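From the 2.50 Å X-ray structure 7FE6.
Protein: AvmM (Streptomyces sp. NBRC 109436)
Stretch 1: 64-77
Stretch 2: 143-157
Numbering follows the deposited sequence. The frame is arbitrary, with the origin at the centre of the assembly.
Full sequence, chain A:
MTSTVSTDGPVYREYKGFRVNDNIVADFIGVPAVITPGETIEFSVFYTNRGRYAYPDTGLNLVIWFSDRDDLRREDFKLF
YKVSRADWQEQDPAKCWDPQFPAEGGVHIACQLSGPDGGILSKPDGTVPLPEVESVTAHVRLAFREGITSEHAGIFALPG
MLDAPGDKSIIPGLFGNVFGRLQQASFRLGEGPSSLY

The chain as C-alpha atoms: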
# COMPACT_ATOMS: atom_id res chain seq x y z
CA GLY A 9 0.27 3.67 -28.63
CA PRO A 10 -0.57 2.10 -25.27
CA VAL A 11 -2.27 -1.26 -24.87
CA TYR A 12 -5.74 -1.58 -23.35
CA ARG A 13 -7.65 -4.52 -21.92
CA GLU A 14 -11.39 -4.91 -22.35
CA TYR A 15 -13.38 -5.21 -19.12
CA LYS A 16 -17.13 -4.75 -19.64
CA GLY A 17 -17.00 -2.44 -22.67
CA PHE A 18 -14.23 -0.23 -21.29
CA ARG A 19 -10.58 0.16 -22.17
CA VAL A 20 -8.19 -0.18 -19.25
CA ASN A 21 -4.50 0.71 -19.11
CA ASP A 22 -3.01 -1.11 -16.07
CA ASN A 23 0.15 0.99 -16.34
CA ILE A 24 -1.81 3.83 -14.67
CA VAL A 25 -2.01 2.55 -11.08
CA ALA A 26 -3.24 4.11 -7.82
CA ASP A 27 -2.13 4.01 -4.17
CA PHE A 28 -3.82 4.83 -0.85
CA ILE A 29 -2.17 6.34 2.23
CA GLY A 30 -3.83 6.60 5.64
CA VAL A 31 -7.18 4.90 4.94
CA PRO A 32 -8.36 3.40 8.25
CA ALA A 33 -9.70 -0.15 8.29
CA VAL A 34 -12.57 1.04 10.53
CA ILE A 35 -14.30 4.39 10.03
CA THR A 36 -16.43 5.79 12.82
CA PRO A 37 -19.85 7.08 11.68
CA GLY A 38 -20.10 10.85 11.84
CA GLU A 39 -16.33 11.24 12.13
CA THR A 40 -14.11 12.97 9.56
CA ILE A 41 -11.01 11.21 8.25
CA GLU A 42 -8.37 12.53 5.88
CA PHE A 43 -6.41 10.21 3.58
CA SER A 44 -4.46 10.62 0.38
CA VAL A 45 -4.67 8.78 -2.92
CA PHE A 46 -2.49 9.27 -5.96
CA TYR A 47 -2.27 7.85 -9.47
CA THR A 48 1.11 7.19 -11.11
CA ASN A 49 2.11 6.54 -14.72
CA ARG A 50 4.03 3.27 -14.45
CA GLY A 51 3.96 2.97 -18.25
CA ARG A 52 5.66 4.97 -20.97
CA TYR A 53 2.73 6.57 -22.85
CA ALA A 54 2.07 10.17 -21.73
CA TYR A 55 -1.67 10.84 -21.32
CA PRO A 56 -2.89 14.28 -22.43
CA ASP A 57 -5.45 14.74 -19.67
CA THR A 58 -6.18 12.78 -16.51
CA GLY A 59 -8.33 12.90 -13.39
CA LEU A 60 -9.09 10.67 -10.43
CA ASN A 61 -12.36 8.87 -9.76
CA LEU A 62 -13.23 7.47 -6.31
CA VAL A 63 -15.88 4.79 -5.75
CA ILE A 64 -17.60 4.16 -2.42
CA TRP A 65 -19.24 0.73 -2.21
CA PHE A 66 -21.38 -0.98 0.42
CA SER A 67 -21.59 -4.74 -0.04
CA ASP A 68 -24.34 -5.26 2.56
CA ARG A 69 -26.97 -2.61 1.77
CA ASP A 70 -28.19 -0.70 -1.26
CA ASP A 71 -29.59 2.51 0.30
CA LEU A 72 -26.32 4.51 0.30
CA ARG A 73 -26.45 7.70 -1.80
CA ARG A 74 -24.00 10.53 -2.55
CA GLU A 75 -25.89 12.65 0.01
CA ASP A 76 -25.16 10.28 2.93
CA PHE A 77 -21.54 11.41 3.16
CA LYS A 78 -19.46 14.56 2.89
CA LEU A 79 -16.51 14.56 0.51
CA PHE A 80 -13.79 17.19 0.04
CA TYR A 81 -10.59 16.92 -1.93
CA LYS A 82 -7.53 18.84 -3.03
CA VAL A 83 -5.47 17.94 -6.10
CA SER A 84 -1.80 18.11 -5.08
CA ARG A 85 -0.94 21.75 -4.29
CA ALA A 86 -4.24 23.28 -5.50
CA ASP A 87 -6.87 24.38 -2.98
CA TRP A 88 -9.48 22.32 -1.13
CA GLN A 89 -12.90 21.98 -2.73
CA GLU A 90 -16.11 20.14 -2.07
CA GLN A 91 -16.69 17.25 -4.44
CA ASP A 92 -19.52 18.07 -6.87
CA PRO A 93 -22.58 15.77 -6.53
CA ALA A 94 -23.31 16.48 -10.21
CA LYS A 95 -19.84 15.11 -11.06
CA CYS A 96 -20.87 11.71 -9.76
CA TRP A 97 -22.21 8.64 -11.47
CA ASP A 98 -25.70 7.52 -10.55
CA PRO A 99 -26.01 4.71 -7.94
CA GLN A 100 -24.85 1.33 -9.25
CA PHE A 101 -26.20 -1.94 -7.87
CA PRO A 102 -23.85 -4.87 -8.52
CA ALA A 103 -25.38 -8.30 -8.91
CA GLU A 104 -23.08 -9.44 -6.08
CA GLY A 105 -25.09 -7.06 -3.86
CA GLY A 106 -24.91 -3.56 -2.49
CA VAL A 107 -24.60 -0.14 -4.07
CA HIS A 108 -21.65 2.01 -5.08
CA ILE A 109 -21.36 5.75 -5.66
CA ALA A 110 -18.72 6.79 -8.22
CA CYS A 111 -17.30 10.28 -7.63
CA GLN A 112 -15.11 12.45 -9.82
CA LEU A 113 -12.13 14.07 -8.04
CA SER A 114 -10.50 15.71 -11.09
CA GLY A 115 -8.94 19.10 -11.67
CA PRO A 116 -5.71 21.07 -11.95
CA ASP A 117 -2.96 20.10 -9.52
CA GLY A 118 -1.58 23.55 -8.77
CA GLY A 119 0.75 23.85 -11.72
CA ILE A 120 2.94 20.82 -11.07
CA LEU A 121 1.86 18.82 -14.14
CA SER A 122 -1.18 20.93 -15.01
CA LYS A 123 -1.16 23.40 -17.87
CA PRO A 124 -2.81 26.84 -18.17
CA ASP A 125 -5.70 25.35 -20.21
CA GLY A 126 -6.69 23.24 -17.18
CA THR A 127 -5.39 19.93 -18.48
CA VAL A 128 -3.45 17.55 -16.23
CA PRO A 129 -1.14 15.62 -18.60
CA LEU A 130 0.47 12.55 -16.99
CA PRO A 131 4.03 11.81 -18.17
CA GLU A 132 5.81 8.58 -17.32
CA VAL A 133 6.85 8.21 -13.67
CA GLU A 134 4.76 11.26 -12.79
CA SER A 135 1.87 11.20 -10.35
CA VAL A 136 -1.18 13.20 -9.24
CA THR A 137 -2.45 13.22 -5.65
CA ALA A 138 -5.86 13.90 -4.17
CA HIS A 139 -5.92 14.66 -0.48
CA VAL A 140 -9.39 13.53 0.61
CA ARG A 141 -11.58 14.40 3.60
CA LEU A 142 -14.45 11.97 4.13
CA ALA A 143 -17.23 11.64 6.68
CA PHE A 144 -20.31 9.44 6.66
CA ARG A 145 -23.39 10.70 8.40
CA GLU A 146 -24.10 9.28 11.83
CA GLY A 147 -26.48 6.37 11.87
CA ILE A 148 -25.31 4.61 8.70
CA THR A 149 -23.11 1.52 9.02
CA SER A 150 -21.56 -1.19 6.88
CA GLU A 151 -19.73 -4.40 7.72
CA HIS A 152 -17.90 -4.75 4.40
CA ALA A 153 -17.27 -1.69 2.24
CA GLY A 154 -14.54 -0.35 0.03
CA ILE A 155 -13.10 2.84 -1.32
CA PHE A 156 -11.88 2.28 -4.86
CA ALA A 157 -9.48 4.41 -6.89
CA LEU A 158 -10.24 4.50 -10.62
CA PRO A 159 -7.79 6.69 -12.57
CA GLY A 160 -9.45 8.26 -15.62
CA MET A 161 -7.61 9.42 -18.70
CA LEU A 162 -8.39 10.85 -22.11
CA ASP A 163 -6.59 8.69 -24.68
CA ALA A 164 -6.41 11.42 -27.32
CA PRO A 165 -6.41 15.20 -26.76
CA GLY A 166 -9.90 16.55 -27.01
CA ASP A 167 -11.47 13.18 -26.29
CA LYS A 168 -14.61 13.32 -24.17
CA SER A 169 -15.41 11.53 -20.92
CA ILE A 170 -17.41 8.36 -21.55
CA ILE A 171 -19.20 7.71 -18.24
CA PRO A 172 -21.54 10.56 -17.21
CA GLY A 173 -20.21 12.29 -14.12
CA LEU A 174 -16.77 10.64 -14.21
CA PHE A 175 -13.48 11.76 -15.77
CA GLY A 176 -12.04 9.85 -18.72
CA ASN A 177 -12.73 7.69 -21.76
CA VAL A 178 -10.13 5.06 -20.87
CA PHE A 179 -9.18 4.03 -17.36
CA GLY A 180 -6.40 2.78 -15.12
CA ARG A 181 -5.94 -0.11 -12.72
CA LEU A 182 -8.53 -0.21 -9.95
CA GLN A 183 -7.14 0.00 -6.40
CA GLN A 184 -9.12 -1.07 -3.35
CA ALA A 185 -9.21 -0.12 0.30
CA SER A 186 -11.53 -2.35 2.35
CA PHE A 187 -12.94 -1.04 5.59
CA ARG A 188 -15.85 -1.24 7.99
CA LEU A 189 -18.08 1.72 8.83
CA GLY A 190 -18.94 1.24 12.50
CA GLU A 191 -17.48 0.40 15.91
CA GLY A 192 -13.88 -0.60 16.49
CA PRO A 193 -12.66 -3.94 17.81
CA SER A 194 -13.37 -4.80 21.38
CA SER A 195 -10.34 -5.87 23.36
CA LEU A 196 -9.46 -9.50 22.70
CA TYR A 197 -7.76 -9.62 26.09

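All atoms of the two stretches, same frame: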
# COMPACT_ATOMS: atom_id res chain seq x y z
N ILE A 64 -17.24 4.65 -3.75
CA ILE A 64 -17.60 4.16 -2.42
C ILE A 64 -18.66 3.09 -2.60
O ILE A 64 -19.64 3.30 -3.32
CB ILE A 64 -18.09 5.29 -1.51
CG1 ILE A 64 -17.00 6.38 -1.42
CG2 ILE A 64 -18.43 4.71 -0.14
CD1 ILE A 64 -17.35 7.52 -0.49
N TRP A 65 -18.44 1.93 -1.99
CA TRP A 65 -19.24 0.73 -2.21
C TRP A 65 -19.62 0.12 -0.87
O TRP A 65 -18.76 -0.06 -0.00
CB TRP A 65 -18.47 -0.28 -3.06
CG TRP A 65 -19.14 -1.65 -3.21
CD1 TRP A 65 -20.35 -1.92 -3.79
CD2 TRP A 65 -18.58 -2.93 -2.83
NE1 TRP A 65 -20.59 -3.28 -3.76
CE2 TRP A 65 -19.53 -3.92 -3.19
CE3 TRP A 65 -17.39 -3.32 -2.20
CZ2 TRP A 65 -19.32 -5.27 -2.95
CZ3 TRP A 65 -17.19 -4.67 -1.97
CH2 TRP A 65 -18.14 -5.63 -2.34
N PHE A 66 -20.90 -0.19 -0.71
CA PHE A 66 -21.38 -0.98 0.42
C PHE A 66 -21.83 -2.34 -0.11
O PHE A 66 -22.69 -2.41 -0.99
CB PHE A 66 -22.53 -0.30 1.15
CG PHE A 66 -22.13 0.92 1.95
CD1 PHE A 66 -20.81 1.33 2.03
CD2 PHE A 66 -23.09 1.66 2.65
CE1 PHE A 66 -20.44 2.45 2.77
CE2 PHE A 66 -22.73 2.78 3.40
CZ PHE A 66 -21.40 3.18 3.45
N SER A 67 -21.24 -3.41 0.42
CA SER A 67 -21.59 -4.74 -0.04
C SER A 67 -22.86 -5.28 0.60
O SER A 67 -23.41 -6.27 0.11
CB SER A 67 -20.45 -5.70 0.25
OG SER A 67 -20.44 -6.00 1.62
N ASP A 68 -23.32 -4.67 1.70
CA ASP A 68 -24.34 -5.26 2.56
C ASP A 68 -25.56 -4.37 2.73
O ASP A 68 -26.34 -4.56 3.67
CB ASP A 68 -23.74 -5.60 3.92
CG ASP A 68 -23.07 -4.42 4.60
OD1 ASP A 68 -22.83 -3.39 3.92
OD2 ASP A 68 -22.75 -4.52 5.80
N ARG A 69 -25.77 -3.42 1.82
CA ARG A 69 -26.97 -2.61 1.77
C ARG A 69 -26.95 -1.80 0.48
O ARG A 69 -25.88 -1.51 -0.06
CB ARG A 69 -27.07 -1.70 2.99
CG ARG A 69 -25.84 -0.87 3.24
CD ARG A 69 -25.90 -0.30 4.65
NE ARG A 69 -27.07 0.55 4.82
CZ ARG A 69 -27.42 1.08 5.99
NH1 ARG A 69 -26.71 0.84 7.08
NH2 ARG A 69 -28.50 1.85 6.07
N ASP A 70 -28.14 -1.41 0.01
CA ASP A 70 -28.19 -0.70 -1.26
C ASP A 70 -28.83 0.68 -1.14
O ASP A 70 -29.15 1.30 -2.17
CB ASP A 70 -28.92 -1.52 -2.33
CG ASP A 70 -30.29 -1.93 -1.91
OD1 ASP A 70 -30.90 -1.25 -1.05
OD2 ASP A 70 -30.78 -2.93 -2.47
N ASP A 71 -28.98 1.20 0.08
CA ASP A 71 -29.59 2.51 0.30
C ASP A 71 -28.60 3.67 0.32
O ASP A 71 -29.03 4.82 0.40
CB ASP A 71 -30.37 2.50 1.61
CG ASP A 71 -29.56 1.93 2.76
OD1 ASP A 71 -28.62 1.14 2.51
OD2 ASP A 71 -29.85 2.28 3.93
N LEU A 72 -27.29 3.42 0.30
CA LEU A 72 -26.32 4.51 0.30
C LEU A 72 -26.49 5.41 -0.93
O LEU A 72 -26.70 4.94 -2.05
CB LEU A 72 -24.89 3.96 0.36
CG LEU A 72 -23.70 4.91 0.24
CD1 LEU A 72 -23.63 5.84 1.45
CD2 LEU A 72 -22.37 4.15 0.08
N ARG A 73 -26.46 6.73 -0.71
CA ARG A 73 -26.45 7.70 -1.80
C ARG A 73 -25.32 8.70 -1.60
O ARG A 73 -24.72 8.78 -0.53
CB ARG A 73 -27.80 8.44 -1.89
CG ARG A 73 -28.95 7.51 -2.14
CD ARG A 73 -28.86 6.82 -3.50
NE ARG A 73 -30.00 5.93 -3.69
CZ ARG A 73 -29.97 4.61 -3.47
NH1 ARG A 73 -28.83 4.02 -3.10
NH2 ARG A 73 -31.07 3.89 -3.65
N ARG A 74 -25.05 9.51 -2.64
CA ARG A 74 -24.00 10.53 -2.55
C ARG A 74 -24.21 11.45 -1.35
O ARG A 74 -23.24 11.88 -0.71
CB ARG A 74 -23.95 11.34 -3.86
CG ARG A 74 -23.02 12.56 -3.82
CD ARG A 74 -21.56 12.18 -3.51
NE ARG A 74 -20.70 13.36 -3.49
CZ ARG A 74 -20.52 14.15 -2.43
NH1 ARG A 74 -21.15 13.88 -1.29
NH2 ARG A 74 -19.72 15.21 -2.51
N GLU A 75 -25.47 11.76 -1.06
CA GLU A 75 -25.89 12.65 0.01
C GLU A 75 -25.58 12.14 1.41
O GLU A 75 -25.54 12.94 2.35
CB GLU A 75 -27.41 12.90 -0.10
CG GLU A 75 -27.86 13.72 -1.32
CD GLU A 75 -27.64 13.00 -2.65
OE1 GLU A 75 -28.11 11.84 -2.78
OE2 GLU A 75 -26.96 13.59 -3.55
N ASP A 76 -25.33 10.84 1.59
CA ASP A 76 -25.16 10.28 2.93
C ASP A 76 -23.75 10.49 3.48
O ASP A 76 -23.45 10.03 4.59
CB ASP A 76 -25.46 8.78 2.95
CG ASP A 76 -26.89 8.47 2.64
OD1 ASP A 76 -27.78 9.15 3.21
OD2 ASP A 76 -27.12 7.55 1.81
N PHE A 77 -22.88 11.13 2.71
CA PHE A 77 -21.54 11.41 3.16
C PHE A 77 -21.10 12.78 2.64
O PHE A 77 -21.67 13.34 1.70
CB PHE A 77 -20.57 10.30 2.73
CG PHE A 77 -20.55 10.00 1.24
CD1 PHE A 77 -19.65 10.64 0.40
CD2 PHE A 77 -21.39 9.03 0.71
CE1 PHE A 77 -19.61 10.34 -0.96
CE2 PHE A 77 -21.34 8.73 -0.65
CZ PHE A 77 -20.44 9.38 -1.48
N ALA A 143 -16.43 11.86 5.49
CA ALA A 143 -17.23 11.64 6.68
C ALA A 143 -18.57 11.06 6.24
O ALA A 143 -19.23 11.61 5.36
CB ALA A 143 -17.43 12.95 7.46
N PHE A 144 -18.96 9.95 6.85
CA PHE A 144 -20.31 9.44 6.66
C PHE A 144 -21.21 9.98 7.75
O PHE A 144 -20.77 10.21 8.88
CB PHE A 144 -20.33 7.92 6.67
CG PHE A 144 -19.59 7.31 5.53
CD1 PHE A 144 -20.24 7.06 4.32
CD2 PHE A 144 -18.24 7.02 5.65
CE1 PHE A 144 -19.55 6.50 3.26
CE2 PHE A 144 -17.55 6.47 4.59
CZ PHE A 144 -18.19 6.20 3.40
N ARG A 145 -22.47 10.20 7.40
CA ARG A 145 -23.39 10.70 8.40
C ARG A 145 -23.54 9.67 9.51
O ARG A 145 -23.39 8.46 9.29
CB ARG A 145 -24.75 11.04 7.77
CG ARG A 145 -25.51 9.83 7.22
CD ARG A 145 -26.90 10.23 6.72
NE ARG A 145 -27.70 9.08 6.33
CZ ARG A 145 -28.28 8.25 7.20
NH1 ARG A 145 -28.13 8.45 8.50
NH2 ARG A 145 -29.00 7.23 6.77
N GLU A 146 -23.80 10.16 10.71
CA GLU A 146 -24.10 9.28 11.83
C GLU A 146 -25.30 8.41 11.50
O GLU A 146 -26.21 8.83 10.77
CB GLU A 146 -24.39 10.11 13.08
CG GLU A 146 -23.16 10.66 13.75
CD GLU A 146 -23.50 11.54 14.94
OE1 GLU A 146 -24.68 11.57 15.35
OE2 GLU A 146 -22.56 12.19 15.48
N GLY A 147 -25.32 7.21 12.04
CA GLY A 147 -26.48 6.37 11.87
C GLY A 147 -26.50 5.53 10.62
O GLY A 147 -27.52 4.88 10.34
N ILE A 148 -25.43 5.53 9.82
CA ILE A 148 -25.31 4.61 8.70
C ILE A 148 -24.06 3.77 8.94
O ILE A 148 -23.03 4.28 9.40
CB ILE A 148 -25.28 5.36 7.35
CG1 ILE A 148 -25.41 4.37 6.18
CG2 ILE A 148 -24.05 6.24 7.22
CD1 ILE A 148 -25.80 5.04 4.85
N THR A 149 -24.19 2.46 8.74
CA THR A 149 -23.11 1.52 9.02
C THR A 149 -22.95 0.54 7.86
O THR A 149 -23.83 0.41 7.00
CB THR A 149 -23.36 0.71 10.29
OG1 THR A 149 -24.52 -0.12 10.10
CG2 THR A 149 -23.54 1.63 11.49
N SER A 150 -21.80 -0.14 7.86
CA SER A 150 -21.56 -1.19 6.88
C SER A 150 -20.48 -2.13 7.41
O SER A 150 -19.48 -1.67 7.96
CB SER A 150 -21.15 -0.60 5.53
OG SER A 150 -20.82 -1.64 4.64
N GLU A 151 -20.68 -3.43 7.23
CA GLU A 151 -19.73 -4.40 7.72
C GLU A 151 -18.76 -4.92 6.66
O GLU A 151 -17.85 -5.69 6.98
CB GLU A 151 -20.50 -5.52 8.41
CG GLU A 151 -21.02 -4.99 9.74
CD GLU A 151 -19.85 -4.45 10.58
OE1 GLU A 151 -18.96 -5.30 10.90
OE2 GLU A 151 -19.76 -3.21 10.83
N HIS A 152 -18.93 -4.51 5.40
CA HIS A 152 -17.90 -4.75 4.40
C HIS A 152 -18.11 -3.75 3.27
O HIS A 152 -19.07 -3.85 2.50
CB HIS A 152 -17.91 -6.18 3.88
CG HIS A 152 -17.02 -6.38 2.70
ND1 HIS A 152 -15.66 -6.12 2.73
CD2 HIS A 152 -17.29 -6.75 1.42
CE1 HIS A 152 -15.14 -6.36 1.54
NE2 HIS A 152 -16.11 -6.74 0.73
N ALA A 153 -17.18 -2.81 3.16
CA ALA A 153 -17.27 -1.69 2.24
C ALA A 153 -15.89 -1.47 1.67
O ALA A 153 -14.89 -1.99 2.17
CB ALA A 153 -17.78 -0.43 2.95
N GLY A 154 -15.82 -0.67 0.62
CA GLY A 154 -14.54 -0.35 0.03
C GLY A 154 -14.55 1.05 -0.52
O GLY A 154 -15.59 1.56 -0.97
N ILE A 155 -13.38 1.69 -0.48
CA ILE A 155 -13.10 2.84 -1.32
C ILE A 155 -12.24 2.35 -2.47
O ILE A 155 -11.24 1.64 -2.25
CB ILE A 155 -12.41 3.96 -0.53
CG1 ILE A 155 -13.22 4.29 0.72
CG2 ILE A 155 -12.30 5.20 -1.39
CD1 ILE A 155 -12.53 5.27 1.68
N PHE A 156 -12.60 2.72 -3.68
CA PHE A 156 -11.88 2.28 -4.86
C PHE A 156 -11.36 3.47 -5.64
O PHE A 156 -12.07 4.48 -5.80
CB PHE A 156 -12.74 1.43 -5.78
CG PHE A 156 -13.16 0.12 -5.20
CD1 PHE A 156 -14.23 0.06 -4.28
CD2 PHE A 156 -12.51 -1.06 -5.58
CE1 PHE A 156 -14.65 -1.14 -3.77
CE2 PHE A 156 -12.91 -2.27 -5.06
CZ PHE A 156 -13.99 -2.32 -4.15
N ALA A 157 -10.11 3.38 -6.08
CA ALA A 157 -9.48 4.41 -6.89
C ALA A 157 -9.51 3.98 -8.34
O ALA A 157 -8.99 2.91 -8.69
CB ALA A 157 -8.06 4.67 -6.41

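How do two stretches so far apart in sequence come to lie side by side? They meet as antiparallel strands at two places, with loops between. In the first ladder I64, W65 and F66 run against I155, G154 and A153, and W65 and G154 form the hydrogen-bonded pair: W65 N donates to G154 O at 3.0 Å, and G154 N returns the bond to W65 O at 3.1 Å. S67 extends the line, its N reaching H152 O at 3.0 Å and its OG reaching the same H152 O at 2.7 Å, so one carbonyl accepts twice. The second ladder pairs F77 with F144, and just beyond it R145 N donates to D76 O at 3.0 Å. The register shifts by two residues between the ladders.

What fills the space between the two ladders? Chiefly the ring of F66, whose side chain leaves the same face of the sheet as I64 and A153 and is sandwiched between the two stretches. A153 supplies a small methyl, with its CB 3.6 Å from F66 CD1. L72 of the ring's own stretch lies over one face, with L72 CD2 3.4 Å from the F66 ring centroid. S150 covers the other face: its CB stands 3.9 Å from the ring centroid, almost on the ring normal, in a CH-pi contact. I148 comes to the ring edge, with CD1 4.1 Å from F66 CE2, and the same I148 CD1 lies 4.1 Å from L72 CD1. F66 CE2 and L72 CD1 are themselves 3.7 Å apart, so the isoleucine methyl rests against the groove where the phenylalanine and the leucine meet. F144 is the other large bump. Its CE1 packs 3.8 Å from F66 CZ, its CD1 lies 3.6 Å from F77 CB, and I64 CG2 meets its edge 3.8 Å from CZ. The F66 and F144 rings are inclined at 40°, fitting obliquely.

What happens on the opposite face, where W65 projects? There the absence of a side chain at G154 makes the hollow. A CB on G154 would come within 2.8 Å of F156 CE1, a clash, so the bare backbone leaves room for the F156 ring. That ring turns its edge to the tryptophan, with F156 CE1 3.8 Å from W65 CE3. H152 adds another wall, its NE2 3.6 Å from W65 CZ3; the imidazole and the six-membered ring of W65 have planes nearly perpendicular, at 86°.

How do the loops close around this packing? D68 uses both carboxylate oxygens: OD1 accepts from S150 OG at 2.8 Å, and OD2 accepts from E151 N at 2.7 Å, tying the aspartate to two successive residues. R69 reaches across so that its NH1 donates to T149 O at 2.9 Å, while I148 CG1 lies over one face of the guanidinium, 3.9 Å from R69 CZ. D71 steadies that arm through a salt bridge, R69 NH2 to D71 OD2 at 2.6 Å. Near the second ladder, D76 OD1 forms a salt bridge with R145 NE at 3.1 Å, while D76 OD2 accepts from R73 N at 2.7 Å within its own loop.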